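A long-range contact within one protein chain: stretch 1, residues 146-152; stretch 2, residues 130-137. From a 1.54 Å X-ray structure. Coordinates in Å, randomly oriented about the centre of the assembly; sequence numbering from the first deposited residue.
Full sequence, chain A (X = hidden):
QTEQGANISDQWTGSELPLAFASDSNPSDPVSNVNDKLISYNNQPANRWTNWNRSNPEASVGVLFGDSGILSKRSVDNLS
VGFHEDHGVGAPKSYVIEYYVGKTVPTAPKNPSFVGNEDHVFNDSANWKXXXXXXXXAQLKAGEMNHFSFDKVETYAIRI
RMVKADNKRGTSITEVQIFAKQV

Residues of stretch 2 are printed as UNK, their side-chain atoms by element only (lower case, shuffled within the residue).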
# COMPACT_ATOMS: atom_id res chain seq x y z
N ASN A 146 -6.13 -1.19 -10.58
CA ASN A 146 -5.44 -0.14 -11.37
C ASN A 146 -3.98 -0.53 -11.42
O ASN A 146 -3.35 -0.71 -10.40
CB ASN A 146 -5.56 1.23 -10.67
CG ASN A 146 -6.94 1.84 -10.78
OD1 ASN A 146 -7.09 2.94 -11.30
ND2 ASN A 146 -8.00 1.15 -10.29
N HIS A 147 -3.43 -0.66 -12.63
CA HIS A 147 -2.09 -1.21 -12.79
C HIS A 147 -1.04 -0.14 -13.07
O HIS A 147 -1.28 0.73 -13.88
CB HIS A 147 -2.11 -2.19 -13.97
CG HIS A 147 -3.08 -3.29 -13.79
ND1 HIS A 147 -2.90 -4.27 -12.87
CD2 HIS A 147 -4.26 -3.53 -14.37
CE1 HIS A 147 -3.92 -5.10 -12.89
NE2 HIS A 147 -4.75 -4.69 -13.81
N PHE A 148 0.05 -0.24 -12.35
CA PHE A 148 1.22 0.63 -12.43
C PHE A 148 2.46 -0.19 -12.74
O PHE A 148 2.59 -1.33 -12.30
CB PHE A 148 1.46 1.34 -11.08
CG PHE A 148 0.29 2.12 -10.58
CD1 PHE A 148 0.03 3.41 -10.98
CD2 PHE A 148 -0.58 1.54 -9.66
CE1 PHE A 148 -1.06 4.12 -10.49
CE2 PHE A 148 -1.66 2.25 -9.17
CZ PHE A 148 -1.91 3.55 -9.57
N SER A 149 3.34 0.37 -13.58
CA SER A 149 4.62 -0.24 -13.85
C SER A 149 5.68 0.87 -13.89
O SER A 149 5.34 2.03 -14.13
CB SER A 149 4.60 -1.07 -15.14
OG SER A 149 4.37 -0.29 -16.28
N PHE A 150 6.88 0.47 -13.57
CA PHE A 150 7.98 1.41 -13.38
C PHE A 150 9.29 0.66 -13.48
O PHE A 150 9.38 -0.58 -13.56
CB PHE A 150 7.83 2.17 -12.03
CG PHE A 150 7.46 1.30 -10.88
CD1 PHE A 150 8.40 0.59 -10.21
CD2 PHE A 150 6.11 1.21 -10.48
CE1 PHE A 150 8.07 -0.26 -9.14
CE2 PHE A 150 5.77 0.35 -9.44
CZ PHE A 150 6.73 -0.37 -8.79
N ASP A 151 10.39 1.43 -13.57
CA ASP A 151 11.67 0.79 -13.64
C ASP A 151 11.93 -0.14 -12.45
O ASP A 151 11.68 0.21 -11.30
CB ASP A 151 12.78 1.85 -13.69
CG ASP A 151 12.77 2.68 -14.96
OD1 ASP A 151 12.33 2.22 -16.06
OD2 ASP A 151 13.17 3.87 -14.84
N LYS A 152 12.45 -1.32 -12.68
CA LYS A 152 12.78 -2.23 -11.67
C LYS A 152 13.72 -1.67 -10.59
O LYS A 152 14.73 -1.01 -10.93
CB LYS A 152 13.39 -3.43 -12.35
CG LYS A 152 13.85 -4.53 -11.50
CD LYS A 152 14.35 -5.62 -12.50
CE LYS A 152 15.40 -5.11 -13.51
NZ LYS A 152 15.88 -6.10 -14.56
N UNK A 130 11.15 8.23 -5.28
CA UNK A 130 10.07 7.92 -6.19
C UNK A 130 10.47 6.95 -7.28
O UNK A 130 11.61 6.95 -7.69
c UNK A 130 9.69 9.25 -6.80
c UNK A 130 11.71 9.59 -5.56
c UNK A 130 11.01 10.00 -6.80
N UNK A 131 9.56 6.06 -7.67
CA UNK A 131 9.81 5.20 -8.80
C UNK A 131 10.03 6.08 -10.07
O UNK A 131 9.56 7.19 -10.19
c UNK A 131 7.37 4.75 -9.36
c UNK A 131 8.71 4.15 -8.97
c UNK A 131 8.71 3.29 -7.71
N UNK A 132 10.76 5.51 -11.03
CA UNK A 132 11.03 6.23 -12.28
C UNK A 132 10.34 5.60 -13.47
O UNK A 132 10.09 4.41 -13.48
c UNK A 132 13.21 7.08 -11.46
c UNK A 132 12.56 6.28 -12.52
o UNK A 132 13.16 4.99 -12.49
N UNK A 133 10.04 6.42 -14.46
CA UNK A 133 9.36 6.02 -15.66
C UNK A 133 8.08 5.24 -15.38
O UNK A 133 7.79 4.17 -15.92
c UNK A 133 11.43 6.11 -17.14
o UNK A 133 11.13 7.04 -17.86
c UNK A 133 10.32 5.23 -16.55
n UNK A 133 12.62 5.87 -16.72
N UNK A 134 7.33 5.84 -14.50
CA UNK A 134 6.01 5.35 -14.18
C UNK A 134 5.10 5.32 -15.37
O UNK A 134 4.94 6.30 -16.10
c UNK A 134 5.37 6.22 -13.10
c UNK A 134 3.43 6.83 -11.68
c UNK A 134 3.99 5.72 -12.62
c UNK A 134 4.01 4.38 -11.90
N UNK A 135 4.43 4.19 -15.52
CA UNK A 135 3.32 4.07 -16.41
C UNK A 135 2.11 3.79 -15.50
O UNK A 135 2.17 2.88 -14.70
c UNK A 135 4.68 2.01 -19.42
n UNK A 135 7.12 1.80 -19.80
c UNK A 135 5.83 2.24 -20.40
c UNK A 135 3.48 2.94 -17.40
c UNK A 135 4.74 3.03 -18.27
N UNK A 136 1.08 4.58 -15.69
CA UNK A 136 -0.09 4.56 -14.78
C UNK A 136 -1.31 4.78 -15.63
O UNK A 136 -1.25 5.34 -16.73
c UNK A 136 0.02 5.69 -13.78
N UNK A 137 -2.48 4.42 -15.10
CA UNK A 137 -3.68 4.86 -15.75
C UNK A 137 -3.78 6.37 -15.89
O UNK A 137 -3.35 7.12 -15.03
c UNK A 137 -4.82 4.33 -14.82
c UNK A 137 -4.18 3.41 -13.86
c UNK A 137 -2.72 3.76 -13.80
O HOH W 1 11.53 2.86 -10.30
O HOH W 2 9.08 1.95 -16.78
O HOH W 3 7.16 -0.11 -17.36

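Position 130 carries three side-chain carbons that close a ring onto the backbone N, and nothing on stretch 1 lies within reach. A ring including the backbone nitrogen is diagnostic: P130.

Position 131 has three carbons, one bearing the other two, so it forks at CB. The CA-to-CB bond points toward stretch 1, and CB lies 3.7 Å from CG of F150. A side chain of just three carbons, forked at CB, is V131. Its CG1 sits 3.9 Å from the centroid of the F150 ring, 18° off the ring normal, a CH-pi contact over one face.

Position 132 also branches at CB, but into one carbon and one oxygen, and that oxygen lies 2.6 Å from OD2 of D151. This is T132, whose OG1 donates the hydrogen bond. Its backbone O accepts another from N of D151 at 3.0 Å, nearly linear at 176°.

Position 133 shows two carbons, the second carrying one oxygen and one nitrogen, and its nitrogen lies 2.8 Å from OD2 of D151. This short amide is N133, whose ND2 donates that hydrogen bond at 170°. Phi/psi of 51/49 place this residue in the left-handed region.

Position 134 has four carbons forked at the second. CB points sideways, yet the end comes nearer: one of its end carbons lies 4.1 Å from CB of F148 and 4.1 Å from CD2 of F150, at the edge of the latter ring. The fork identifies L134, and the carbon in contact is CD1.

Position 135 has four carbons in a row ending in nitrogen. CB lies 3.5 Å from OG of S149, while the end of the chain leads away. This is K135; a water bonded to NZ of K135 (3.1 Å) and OG of S149 (3.0 Å) links the two.

Position 136 has a single carbon, 3.6 Å from CD1 of F148 at the ring edge: A136.

Position 137 again closes three carbons onto its N, and the ring carbon bonded to N lies 3.7 Å from CE1 of F148 and 3.4 Å from O of H147. This is P137, and that carbon is CD.

The contact is anchored by one antiparallel bridge. K135 N donates to S149 O at 2.7 Å, and S149 N returns the bond to K135 O at 3.0 Å. Beyond it, OD2 of D151 gathers the side-chain donors of T132 and N133, while one water accepts from N of T132 (2.9 Å) and donates to O of D151 (2.8 Å). Carbon packing around F148 and F150 complements these polar links, and 548 Å² is buried in total.

Stretch 2, residues 130-137: PVTNLKAP
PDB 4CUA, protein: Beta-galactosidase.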